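Local coordinates for protein nicotinate phosphoribosyltransferase (Vibrio cholerae, PDB 4HL7) that probably catalyses the ATP-driven synthesis of nicotinate D-ribonucleotide from nicotinate and 5-phospho-alpha-D-ribose 1-diphosphate, a step in making NAD, at residues I119-S124 with T133-I138; D246-A251 with D269-D274; T162-L167 with L327-A332. All blocks are in the same frame, centred on the assembly; numbering follows the deposited sequence. Where two conformers were deposited one is given.

Overall arrangement
The three contacts are well separated and none touches another. Contact 1 and contact 2 are about 25 Å apart between centres, contact 1 and contact 3 about 32 Å, and contact 2 and contact 3 about 33 Å. Contact 1 packs helix 131-147 on the five-stranded antiparallel sheet of the N-terminal domain, and closes before the other two open. Helix 131-147 is followed by helix 155-174, linking this part to the TIM-barrel-related part built on the six-stranded parallel sheet. Contact 2 and the 327-332 side of contact 3 belong to that part, and helix 155-174 packs against it. Contact 2 is nested inside the long loop closed by contact 3.

Contact 1 (I119-S124 with T133-I138); sequences ISIRGS and TLVMAI
Val135 of helix 131-147 sets its two methyls against Ile119 and Ile121 of strand 116-122, a helix-on-sheet packing within the N-terminal domain of the NAPRTase family. Val135 gives up the most area here, 55 Å², against 26 Å² for Ile119 and 23 Å² for Ile121. Because the isoleucines are two residues apart on an extended strand, both direct their CB toward the helix, and one valine serves the pair. Its branches divide the work: CG1 faces Ile119, whereas CG2 faces Ile121. The valine places CG1 anti to its backbone N (chi1 174°), leaving CG2 beside that nitrogen. Ile119 reaches out with its longer branch, CG1 lying beside its own backbone N (chi1 -61°) and CD1 extended beyond it, and it meets Val135 tip to tip. The backbones remain well apart, with 9.1 Å between the CA atoms of Ile119 and Val135, and no hydrogen bond passes between the segments. The summed buried surface of 104 Å² therefore reflects apolar contact through side-chain ends. All three residues are buried in the wider packing: Leu43 of strand 38-46 touches both Ile121 and Val135, Ile62 of helix 52-64 adds to the surroundings of Val135, and Ile119 also meets Val139 further along helix 131-147. Backbone bonds from Ile119 to Leu43 and from Ile121 to Tyr41 tie the strand into the antiparallel sheet. The closer of the two methyl meetings is Ile119 CD1 to Val135 CG1, at 3.9 Å; Ile121 CD1 lies 4.2 Å from Val135 CG2.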
ATOM      1  N   ILE A 119       0.701  -7.556 -16.095  1.00 20.82           N
ATOM      2  CA  ILE A 119       0.899  -8.748 -15.288  1.00 20.16           C
ATOM      3  C   ILE A 119      -0.439  -9.081 -14.642  1.00 19.58           C
ATOM      4  O   ILE A 119      -1.065  -8.210 -14.016  1.00 21.00           O
ATOM      5  CB  ILE A 119       1.973  -8.499 -14.204  1.00 19.55           C
ATOM      6  CG1 ILE A 119       3.315  -8.150 -14.865  1.00 20.08           C
ATOM      7  CG2 ILE A 119       2.148  -9.716 -13.295  1.00 19.39           C
ATOM      8  CD1 ILE A 119       4.287  -7.598 -13.831  1.00 18.64           C
ATOM      9  N   SER A 120      -0.857 -10.346 -14.736  1.00 19.67           N
ATOM     10  CA  SER A 120      -2.163 -10.800 -14.195  1.00 19.18           C
ATOM     11  C   SER A 120      -1.881 -11.892 -13.163  1.00 19.59           C
ATOM     12  O   SER A 120      -1.084 -12.805 -13.425  1.00 20.98           O
ATOM     13  CB  SER A 120      -3.008 -11.423 -15.280  1.00 21.16           C
ATOM     14  OG  SER A 120      -3.294 -10.509 -16.336  0.50 23.54           O
ATOM     15  N   ILE A 121      -2.459 -11.760 -11.980  1.00 18.97           N
ATOM     16  CA  ILE A 121      -2.150 -12.739 -10.915  1.00 18.91           C
ATOM     17  C   ILE A 121      -3.482 -13.369 -10.528  1.00 21.09           C
ATOM     18  O   ILE A 121      -4.416 -12.652 -10.161  1.00 16.73           O
ATOM     19  CB  ILE A 121      -1.523 -12.028  -9.722  1.00 19.20           C
ATOM     20  CG1 ILE A 121      -0.183 -11.357 -10.099  1.00 19.85           C
ATOM     21  CG2 ILE A 121      -1.268 -12.986  -8.567  1.00 19.30           C
ATOM     22  CD1 ILE A 121       0.310 -10.473  -8.971  1.00 23.28           C
ATOM     23  N   ARG A 122      -3.571 -14.706 -10.593  1.00 19.41           N
ATOM     24  CA  ARG A 122      -4.833 -15.421 -10.361  1.00 20.10           C
ATOM     25  C   ARG A 122      -4.622 -16.606  -9.404  1.00 19.95           C
ATOM     26  O   ARG A 122      -3.665 -17.359  -9.595  1.00 18.94           O
ATOM     27  CB  ARG A 122      -5.328 -16.083 -11.678  1.00 24.58           C
ATOM     28  CG  ARG A 122      -5.666 -15.136 -12.837  1.00 32.82           C
ATOM     29  CD  ARG A 122      -6.225 -15.943 -13.997  1.00 32.55           C
ATOM     30  NE  ARG A 122      -6.864 -15.150 -15.079  1.00 35.75           N
ATOM     31  CZ  ARG A 122      -6.213 -14.334 -15.911  1.00 40.05           C
ATOM     32  NH1 ARG A 122      -4.906 -14.148 -15.777  1.00 33.52           N
ATOM     33  NH2 ARG A 122      -6.877 -13.682 -16.868  1.00 42.40           N
ATOM     34  N   GLY A 123      -5.565 -16.839  -8.478  1.00 17.82           N
ATOM     35  CA  GLY A 123      -5.486 -18.028  -7.603  1.00 17.16           C
ATOM     36  C   GLY A 123      -6.344 -17.800  -6.401  1.00 15.96           C
ATOM     37  O   GLY A 123      -7.206 -16.886  -6.391  1.00 16.00           O
ATOM     38  N   SER A 124      -6.129 -18.598  -5.353  1.00 15.01           N
ATOM     39  CA  SER A 124      -6.827 -18.276  -4.106  1.00 14.84           C
ATOM     40  C   SER A 124      -6.351 -16.939  -3.582  1.00 13.12           C
ATOM     41  O   SER A 124      -5.193 -16.542  -3.746  1.00 13.27           O
ATOM     42  CB  SER A 124      -6.649 -19.353  -3.022  1.00 17.76           C
ATOM     43  OG  SER A 124      -5.361 -19.365  -2.486  1.00 18.21           O
ATOM     44  N   THR A 133       3.293  -6.610  -3.390  1.00 15.34           N
ATOM     45  CA  THR A 133       4.450  -5.708  -3.168  1.00 15.50           C
ATOM     46  C   THR A 133       5.724  -6.351  -3.656  1.00 15.94           C
ATOM     47  O   THR A 133       6.683  -5.647  -3.899  1.00 17.71           O
ATOM     48  CB  THR A 133       4.627  -5.139  -1.721  1.00 16.24           C
ATOM     49  OG1 THR A 133       5.107  -6.123  -0.816  1.00 15.65           O
ATOM     50  CG2 THR A 133       3.305  -4.472  -1.239  1.00 16.67           C
ATOM     51  N   LEU A 134       5.775  -7.698  -3.672  1.00 15.52           N
ATOM     52  CA  LEU A 134       6.972  -8.381  -4.178  1.00 16.36           C
ATOM     53  C   LEU A 134       7.101  -8.109  -5.676  1.00 17.32           C
ATOM     54  O   LEU A 134       8.197  -7.827  -6.179  1.00 17.67           O
ATOM     55  CB  LEU A 134       6.904  -9.904  -3.944  1.00 18.22           C
ATOM     56  CG  LEU A 134       6.727 -10.309  -2.483  1.00 16.74           C
ATOM     57  CD1 LEU A 134       6.455 -11.821  -2.353  1.00 17.61           C
ATOM     58  CD2 LEU A 134       7.911  -9.840  -1.644  1.00 19.12           C
ATOM     59  N   VAL A 135       5.984  -8.238  -6.389  1.00 16.40           N
ATOM     60  CA  VAL A 135       6.003  -8.004  -7.829  1.00 17.44           C
ATOM     61  C   VAL A 135       6.299  -6.529  -8.090  1.00 18.19           C
ATOM     62  O   VAL A 135       7.104  -6.213  -8.935  1.00 18.74           O
ATOM     63  CB  VAL A 135       4.675  -8.466  -8.531  1.00 17.29           C
ATOM     64  CG1 VAL A 135       4.675  -8.058 -10.023  1.00 18.15           C
ATOM     65  CG2 VAL A 135       4.489  -9.993  -8.399  1.00 17.99           C
HETATM   66  N   MSE A 136       5.683  -5.620  -7.335  1.00 17.31           N
HETATM   67  CA  MSE A 136       5.941  -4.151  -7.590  1.00 17.43           C
HETATM   68  C   MSE A 136       7.374  -3.833  -7.350  1.00 18.22           C
HETATM   69  O   MSE A 136       7.972  -3.160  -8.165  1.00 17.76           O
HETATM   70  CB  MSE A 136       4.973  -3.298  -6.748  1.00 17.63           C
HETATM   71  CG  MSE A 136       3.610  -3.505  -7.324  1.00 18.58           C
HETATM   72 SE   MSE A 136       2.331  -2.562  -6.130  1.00 23.88          SE
HETATM   73  CE  MSE A 136       2.832  -0.712  -6.619  1.00 20.84           C
ATOM     74  N   ALA A 137       7.982  -4.416  -6.287  1.00 19.27           N
ATOM     75  CA  ALA A 137       9.406  -4.152  -5.913  1.00 17.90           C
ATOM     76  C   ALA A 137      10.372  -4.691  -6.934  1.00 19.19           C
ATOM     77  O   ALA A 137      11.433  -4.080  -7.220  1.00 17.95           O
ATOM     78  CB  ALA A 137       9.741  -4.693  -4.526  1.00 18.94           C
ATOM     79  N   ILE A 138       9.985  -5.837  -7.494  1.00 19.02           N
ATOM     80  CA  ILE A 138      10.771  -6.475  -8.523  1.00 20.68           C
ATOM     81  C   ILE A 138      10.724  -5.616  -9.792  1.00 19.86           C
ATOM     82  O   ILE A 138      11.743  -5.339 -10.360  1.00 20.25           O
ATOM     83  CB  ILE A 138      10.193  -7.897  -8.823  1.00 19.72           C
ATOM     84  CG1 ILE A 138      10.692  -8.901  -7.747  1.00 19.52           C
ATOM     85  CG2 ILE A 138      10.618  -8.355 -10.243  1.00 20.42           C
ATOM     86  CD1 ILE A 138       9.844 -10.192  -7.715  1.00 19.27           C
TER

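Contact 2 (D246-A251 with D269-D274); sequences DSQQVA and DTLTID
Gln248, in the first turn of helix 247-258, carries this contact by reaching for Thr270 and Leu271 in the loop ahead of helix 273-279. Its side chain leaves with CG anti to the backbone N (chi1 176°) and stays extended beyond CG, which brings the amide to the loop. Leu271 comes from the opposite direction, its CD1 3.9 Å from Gln248 NE2 and 4.1 Å from Gln248 CB, so this methyl packs alongside the glutamine chain. The two amide ends have different tasks. OE1 is placed to accept from two waters, water 1 at 2.7 Å from Gln248 OE1 and water 2 at 2.9 Å from the same atom, though each has other acceptors in reach and both bonds need not hold at once. Each water in turn accepts a loop N-H: water 1 lies 2.9 Å from Leu271 N, and water 2 lies 3.0 Å from Thr270 N. Two successive backbone amides are thus linked to one side-chain oxygen through water, with no direct hydrogen bond across the segments. NE2 instead donates to Asp279 OD2, a second anchor that restrains the amide's rotation. Three residues later, Ala251 continues the helix; its CB touches Phe235 and His238. His232, a predicted phosphohistidine but unmodified here, bonds to Asp269 OD1. Gln248 thus meets the loop that joins strand 265-267, an outermost strand of the parallel sheet, to helix 273-279; it also touches Ala275 and Phe276 of that helix, while helix 232-241 lies beside Thr270 and Ala251.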
ATOM      1  N   ASP A 246     -23.685  -3.941   1.858  1.00 12.95           N
ATOM      2  CA  ASP A 246     -23.162  -4.331   3.156  1.00 14.04           C
ATOM      3  C   ASP A 246     -21.665  -4.509   3.148  1.00 15.15           C
ATOM      4  O   ASP A 246     -21.060  -4.762   4.194  1.00 15.88           O
ATOM      5  CB  ASP A 246     -23.800  -5.695   3.580  1.00 14.02           C
ATOM      6  CG  ASP A 246     -25.277  -5.596   3.763  1.00 16.43           C
ATOM      7  OD1 ASP A 246     -25.725  -4.558   4.315  1.00 17.44           O
ATOM      8  OD2 ASP A 246     -25.983  -6.531   3.324  1.00 17.07           O
ATOM      9  N   SER A 247     -21.047  -4.416   1.965  1.00 13.84           N
ATOM     10  CA  SER A 247     -19.651  -4.826   1.778  1.00 13.76           C
ATOM     11  C   SER A 247     -18.641  -4.113   2.712  1.00 13.91           C
ATOM     12  O   SER A 247     -17.799  -4.756   3.343  1.00 13.41           O
ATOM     13  CB  SER A 247     -19.255  -4.625   0.321  1.00 13.69           C
ATOM     14  OG  SER A 247     -19.321  -3.261  -0.059  1.00 14.82           O
ATOM     15  N   GLN A 248     -18.753  -2.780   2.820  1.00 15.40           N
ATOM     16  CA  GLN A 248     -17.805  -2.040   3.553  1.00 15.45           C
ATOM     17  C   GLN A 248     -18.029  -2.266   5.077  1.00 16.41           C
ATOM     18  O   GLN A 248     -17.089  -2.472   5.855  1.00 15.35           O
ATOM     19  CB  GLN A 248     -17.927  -0.572   3.197  1.00 16.61           C
ATOM     20  CG  GLN A 248     -17.000   0.301   4.025  1.00 18.67           C
ATOM     21  CD  GLN A 248     -16.948   1.710   3.478  1.00 19.10           C
ATOM     22  OE1 GLN A 248     -15.885   2.180   3.058  1.00 20.51           O
ATOM     23  NE2 GLN A 248     -18.084   2.367   3.443  1.00 18.05           N
ATOM     24  N   GLN A 249     -19.286  -2.287   5.489  1.00 13.65           N
ATOM     25  CA  GLN A 249     -19.576  -2.548   6.877  1.00 15.32           C
ATOM     26  C   GLN A 249     -19.153  -3.918   7.349  1.00 15.31           C
ATOM     27  O   GLN A 249     -18.539  -4.033   8.430  1.00 14.31           O
ATOM     28  CB  GLN A 249     -21.063  -2.318   7.197  1.00 16.76           C
ATOM     29  CG  GLN A 249     -21.140  -2.056   8.699  1.00 23.20           C
ATOM     30  CD  GLN A 249     -22.440  -1.480   9.105  1.00 29.83           C
ATOM     31  OE1 GLN A 249     -22.540  -0.314   9.457  1.00 28.61           O
ATOM     32  NE2 GLN A 249     -23.449  -2.292   9.047  1.00 27.18           N
ATOM     33  N   VAL A 250     -19.440  -4.939   6.558  1.00 14.06           N
ATOM     34  CA  VAL A 250     -19.025  -6.308   6.926  1.00 15.22           C
ATOM     35  C   VAL A 250     -17.499  -6.412   6.969  1.00 13.49           C
ATOM     36  O   VAL A 250     -16.925  -7.043   7.867  1.00 14.92           O
ATOM     37  CB  VAL A 250     -19.625  -7.377   5.990  1.00 17.56           C
ATOM     38  CG1 VAL A 250     -18.905  -8.709   6.197  1.00 16.82           C
ATOM     39  CG2 VAL A 250     -21.171  -7.446   6.191  1.00 16.78           C
ATOM     40  N   ALA A 251     -16.825  -5.765   6.001  1.00 14.21           N
ATOM     41  CA  ALA A 251     -15.358  -5.826   5.973  1.00 15.81           C
ATOM     42  C   ALA A 251     -14.814  -5.152   7.243  1.00 14.63           C
ATOM     43  O   ALA A 251     -13.857  -5.657   7.882  1.00 13.22           O
ATOM     44  CB  ALA A 251     -14.825  -5.126   4.725  1.00 16.18           C
ATOM     45  N   ASP A 269     -11.839   5.596   1.704  1.00 16.14           N
ATOM     46  CA  ASP A 269     -12.196   5.972   0.364  1.00 17.64           C
ATOM     47  C   ASP A 269     -12.290   4.793  -0.624  1.00 18.96           C
ATOM     48  O   ASP A 269     -12.133   4.980  -1.823  1.00 21.66           O
ATOM     49  CB  ASP A 269     -11.167   7.018  -0.210  1.00 20.56           C
ATOM     50  CG  ASP A 269      -9.743   6.444  -0.355  1.00 21.85           C
ATOM     51  OD1 ASP A 269      -9.365   5.506   0.391  1.00 20.04           O
ATOM     52  OD2 ASP A 269      -8.986   6.965  -1.225  1.00 23.48           O
ATOM     53  N   THR A 270     -12.614   3.611  -0.148  1.00 15.05           N
ATOM     54  CA  THR A 270     -12.909   2.549  -1.101  1.00 16.30           C
ATOM     55  C   THR A 270     -14.120   2.957  -1.930  1.00 15.37           C
ATOM     56  O   THR A 270     -14.198   2.746  -3.147  1.00 16.31           O
ATOM     57  CB  THR A 270     -13.253   1.254  -0.377  1.00 14.15           C
ATOM     58  OG1 THR A 270     -12.164   0.850   0.473  1.00 16.47           O
ATOM     59  CG2 THR A 270     -13.586   0.132  -1.427  1.00 17.14           C
ATOM     60  N   LEU A 271     -15.074   3.601  -1.254  1.00 16.73           N
ATOM     61  CA  LEU A 271     -16.278   4.099  -1.890  1.00 16.82           C
ATOM     62  C   LEU A 271     -16.207   5.628  -1.834  1.00 20.82           C
ATOM     63  O   LEU A 271     -15.509   6.215  -2.678  1.00 24.25           O
ATOM     64  CB  LEU A 271     -17.535   3.562  -1.164  1.00 16.49           C
ATOM     65  CG  LEU A 271     -17.537   2.017  -1.199  1.00 16.52           C
ATOM     66  CD1 LEU A 271     -18.627   1.465  -0.316  1.00 15.70           C
ATOM     67  CD2 LEU A 271     -17.796   1.514  -2.635  1.00 19.61           C
ATOM     68  N   THR A 272     -16.891   6.272  -0.873  1.00 16.31           N
ATOM     69  CA  THR A 272     -16.690   7.741  -0.685  1.00 17.82           C
ATOM     70  C   THR A 272     -16.667   8.026   0.825  1.00 18.09           C
ATOM     71  O   THR A 272     -17.142   7.223   1.620  1.00 15.54           O
ATOM     72  CB  THR A 272     -17.774   8.575  -1.275  1.00 18.17           C
ATOM     73  OG1 THR A 272     -19.026   8.234  -0.653  1.00 20.17           O
ATOM     74  CG2 THR A 272     -17.841   8.406  -2.862  1.00 20.89           C
ATOM     75  N   ILE A 273     -16.244   9.227   1.201  1.00 17.06           N
ATOM     76  CA  ILE A 273     -16.270   9.589   2.627  1.00 16.97           C
ATOM     77  C   ILE A 273     -17.695   9.530   3.184  1.00 16.55           C
ATOM     78  O   ILE A 273     -17.895   9.001   4.310  1.00 16.39           O
ATOM     79  CB  ILE A 273     -15.601  10.954   2.887  1.00 20.45           C
ATOM     80  CG1 ILE A 273     -15.409  11.230   4.405  1.00 19.65           C
ATOM     81  CG2 ILE A 273     -16.401  12.071   2.232  1.00 22.61           C
ATOM     82  CD1 ILE A 273     -14.702  10.143   5.168  1.00 19.74           C
ATOM     83  N   ASP A 274     -18.698   9.955   2.426  1.00 16.95           N
ATOM     84  CA  ASP A 274     -20.075   9.825   2.969  1.00 19.12           C
ATOM     85  C   ASP A 274     -20.491   8.403   3.197  1.00 17.83           C
ATOM     86  O   ASP A 274     -21.169   8.122   4.181  1.00 17.82           O
ATOM     87  CB  ASP A 274     -21.133  10.531   2.113  1.00 26.16           C
ATOM     88  CG  ASP A 274     -20.843  12.010   1.959  1.00 35.54           C
ATOM     89  OD1 ASP A 274     -20.777  12.720   2.975  1.00 39.11           O
ATOM     90  OD2 ASP A 274     -20.568  12.432   0.823  1.00 44.75           O
TER
HETATM   91  O   HOH W   1     -15.636   4.364   1.481  1.00 14.98           O
HETATM   92  O   HOH W   2     -13.038   2.354   2.567  1.00 17.66           O

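Contact 3 (T162-L167 with L327-A332); sequences TKLDQL and LDFDQA
Strand 320-323, helix 329-339 and strand 344-349 form a beta-alpha-beta unit between parallel neighbours of the sheet, and Phe329, at the start of its helix, packs on helix 155-174 through Lys163, Leu164 and Leu167. The aromatic residue accounts for 104 Å² of the 191 Å² buried by the two segments together. Leu167 CD2 sits over one ring face, 4.0 Å from the Phe329 ring centroid and only 12° off the ring normal, the geometry of a CH-pi contact. Leu167 reaches this place with CG anti to its backbone N (chi1 172°), and its side chain crosses that of Phe329 at about a right angle. Nearer the backbone, Leu167 CB lies 3.9 Å from Phe329 CD2. Leu164 adds an oblique approach, its CD2 3.8 Å from Phe329 CE2. Lys163 uses its aliphatic root, CB being 3.9 Å from Phe329 CE2, while its carbonyl O lies at the ring edge near the plane. The lysine's amino end turns elsewhere, forming a salt bridge to Asp356, a hydrogen bond to Phe352 O and a cation-pi contact with the Phe352 ring, which also meets Phe329 edge-to-face. Asp328 is the N-cap of helix 329-339: its OD2 accepts from Gln331 N at 2.8 Å, with an N-H...acceptor angle of 168°. Gln331 NE2 also donates to Asp328 OD1, which it meets from above the carboxylate plane. These bonds lie in the same first turn as Phe329, consistent with a well-defined helix start. A beta-alpha-beta crossover helix covered by a further helix is consistent with the TIM-barrel-related fold.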
ATOM      1  N   THR A 162      19.761  16.046   2.908  1.00 25.24           N
ATOM      2  CA  THR A 162      19.381  17.436   2.675  1.00 26.03           C
ATOM      3  C   THR A 162      17.920  17.673   3.102  1.00 25.13           C
ATOM      4  O   THR A 162      17.614  18.684   3.706  1.00 26.43           O
ATOM      5  CB  THR A 162      19.513  17.814   1.201  1.00 27.48           C
ATOM      6  OG1 THR A 162      20.869  17.595   0.780  1.00 32.18           O
ATOM      7  CG2 THR A 162      19.211  19.280   1.022  1.00 33.67           C
ATOM      8  N   LYS A 163      17.018  16.757   2.752  1.00 22.81           N
ATOM      9  CA  LYS A 163      15.624  16.883   3.171  1.00 21.73           C
ATOM     10  C   LYS A 163      15.512  16.809   4.703  1.00 22.41           C
ATOM     11  O   LYS A 163      14.721  17.551   5.339  1.00 22.85           O
ATOM     12  CB  LYS A 163      14.731  15.770   2.534  1.00 22.13           C
ATOM     13  CG  LYS A 163      14.698  15.880   1.026  1.00 23.63           C
ATOM     14  CD  LYS A 163      13.724  14.961   0.280  1.00 27.29           C
ATOM     15  CE  LYS A 163      13.998  13.506   0.443  1.00 27.38           C
ATOM     16  NZ  LYS A 163      13.063  12.791  -0.566  1.00 26.77           N
ATOM     17  N   LEU A 164      16.252  15.887   5.302  1.00 24.16           N
ATOM     18  CA  LEU A 164      16.188  15.775   6.761  1.00 25.32           C
ATOM     19  C   LEU A 164      16.706  17.038   7.502  1.00 24.93           C
ATOM     20  O   LEU A 164      16.074  17.475   8.473  1.00 24.77           O
ATOM     21  CB  LEU A 164      16.914  14.528   7.253  1.00 24.92           C
ATOM     22  CG  LEU A 164      16.232  13.205   6.888  1.00 24.83           C
ATOM     23  CD1 LEU A 164      17.185  12.096   7.273  1.00 24.08           C
ATOM     24  CD2 LEU A 164      14.858  13.038   7.563  1.00 25.50           C
ATOM     25  N   ASP A 165      17.820  17.617   7.046  1.00 26.22           N
ATOM     26  CA  ASP A 165      18.259  18.945   7.521  1.00 27.34           C
ATOM     27  C   ASP A 165      17.134  19.973   7.458  1.00 26.97           C
ATOM     28  O   ASP A 165      16.883  20.660   8.438  1.00 25.64           O
ATOM     29  CB  ASP A 165      19.412  19.491   6.692  1.00 32.65           C
ATOM     30  CG  ASP A 165      20.680  18.739   6.881  1.00 38.27           C
ATOM     31  OD1 ASP A 165      21.600  19.032   6.104  1.00 46.56           O
ATOM     32  OD2 ASP A 165      20.771  17.850   7.783  1.00 45.27           O
ATOM     33  N   GLN A 166      16.458  20.086   6.309  1.00 25.37           N
ATOM     34  CA  GLN A 166      15.421  21.116   6.145  1.00 26.30           C
ATOM     35  C   GLN A 166      14.177  20.853   6.944  1.00 25.70           C
ATOM     36  O   GLN A 166      13.510  21.781   7.448  1.00 24.66           O
ATOM     37  CB  GLN A 166      15.093  21.359   4.659  1.00 26.67           C
ATOM     38  CG  GLN A 166      16.305  21.949   3.980  1.00 29.98           C
ATOM     39  CD  GLN A 166      16.209  22.086   2.471  1.00 34.38           C
ATOM     40  OE1 GLN A 166      15.685  23.074   1.956  1.00 35.79           O
ATOM     41  NE2 GLN A 166      16.779  21.137   1.767  1.00 33.61           N
ATOM     42  N   LEU A 167      13.826  19.577   7.054  1.00 23.68           N
ATOM     43  CA  LEU A 167      12.753  19.148   7.967  1.00 22.28           C
ATOM     44  C   LEU A 167      13.031  19.562   9.433  1.00 21.69           C
ATOM     45  O   LEU A 167      12.161  20.162  10.071  1.00 22.87           O
ATOM     46  CB  LEU A 167      12.615  17.624   7.905  1.00 21.46           C
ATOM     47  CG  LEU A 167      11.666  16.933   8.921  1.00 21.31           C
ATOM     48  CD1 LEU A 167      10.187  17.272   8.655  1.00 20.66           C
ATOM     49  CD2 LEU A 167      11.873  15.409   8.980  1.00 21.82           C
ATOM     50  N   LEU A 327       2.732  12.096  -0.163  1.00 20.32           N
ATOM     51  CA  LEU A 327       3.292  13.195   0.669  1.00 18.56           C
ATOM     52  C   LEU A 327       4.743  13.490   0.410  1.00 19.07           C
ATOM     53  O   LEU A 327       5.490  12.621   0.005  1.00 19.39           O
ATOM     54  CB  LEU A 327       3.151  12.815   2.151  1.00 17.38           C
ATOM     55  CG  LEU A 327       1.644  12.841   2.484  1.00 20.33           C
ATOM     56  CD1 LEU A 327       1.416  12.072   3.770  1.00 21.37           C
ATOM     57  CD2 LEU A 327       1.062  14.265   2.618  1.00 22.59           C
ATOM     58  N   ASP A 328       5.141  14.696   0.784  1.00 17.24           N
ATOM     59  CA  ASP A 328       6.533  15.061   0.990  1.00 17.65           C
ATOM     60  C   ASP A 328       6.564  15.790   2.347  1.00 17.76           C
ATOM     61  O   ASP A 328       5.499  15.965   3.002  1.00 18.97           O
ATOM     62  CB  ASP A 328       7.030  16.012  -0.131  1.00 19.74           C
ATOM     63  CG  ASP A 328       6.077  17.182  -0.378  1.00 20.27           C
ATOM     64  OD1 ASP A 328       5.712  17.366  -1.585  1.00 20.59           O
ATOM     65  OD2 ASP A 328       5.707  17.942   0.610  1.00 20.65           O
ATOM     66  N   PHE A 329       7.747  16.214   2.776  1.00 18.75           N
ATOM     67  CA  PHE A 329       7.847  16.688   4.192  1.00 20.36           C
ATOM     68  C   PHE A 329       7.154  18.029   4.362  1.00 19.45           C
ATOM     69  O   PHE A 329       6.581  18.309   5.422  1.00 19.74           O
ATOM     70  CB  PHE A 329       9.309  16.834   4.672  1.00 19.53           C
ATOM     71  CG  PHE A 329      10.043  15.531   4.934  1.00 21.85           C
ATOM     72  CD1 PHE A 329       9.379  14.374   5.349  1.00 20.99           C
ATOM     73  CD2 PHE A 329      11.445  15.506   4.851  1.00 20.92           C
ATOM     74  CE1 PHE A 329      10.097  13.195   5.600  1.00 20.51           C
ATOM     75  CE2 PHE A 329      12.189  14.334   5.134  1.00 21.05           C
ATOM     76  CZ  PHE A 329      11.515  13.175   5.507  1.00 20.05           C
ATOM     77  N   ASP A 330       7.200  18.894   3.319  1.00 18.97           N
ATOM     78  CA  ASP A 330       6.526  20.164   3.465  1.00 19.88           C
ATOM     79  C   ASP A 330       5.013  20.030   3.556  1.00 19.24           C
ATOM     80  O   ASP A 330       4.342  20.748   4.299  1.00 19.46           O
ATOM     81  CB  ASP A 330       6.997  21.181   2.392  1.00 20.54           C
ATOM     82  CG  ASP A 330       8.435  21.582   2.627  1.00 21.89           C
ATOM     83  OD1 ASP A 330       8.718  22.138   3.718  1.00 24.54           O
ATOM     84  OD2 ASP A 330       9.295  21.281   1.787  1.00 24.82           O
ATOM     85  N   GLN A 331       4.449  19.116   2.798  1.00 18.25           N
ATOM     86  CA  GLN A 331       3.021  18.788   2.984  1.00 18.24           C
ATOM     87  C   GLN A 331       2.730  18.255   4.439  1.00 17.50           C
ATOM     88  O   GLN A 331       1.717  18.603   5.080  1.00 15.89           O
ATOM     89  CB  GLN A 331       2.625  17.721   1.979  1.00 18.10           C
ATOM     90  CG  GLN A 331       2.439  18.177   0.521  1.00 19.34           C
ATOM     91  CD  GLN A 331       1.942  16.996  -0.370  1.00 21.96           C
ATOM     92  OE1 GLN A 331       0.868  16.464  -0.152  1.00 21.54           O
ATOM     93  NE2 GLN A 331       2.752  16.585  -1.333  1.00 23.74           N
ATOM     94  N   ALA A 332       3.630  17.440   4.941  1.00 16.89           N
ATOM     95  CA  ALA A 332       3.427  16.800   6.234  1.00 17.74           C
ATOM     96  C   ALA A 332       3.443  17.889   7.317  1.00 17.88           C
ATOM     97  O   ALA A 332       2.535  17.937   8.178  1.00 19.72           O
ATOM     98  CB  ALA A 332       4.485  15.758   6.478  1.00 16.15           C
TER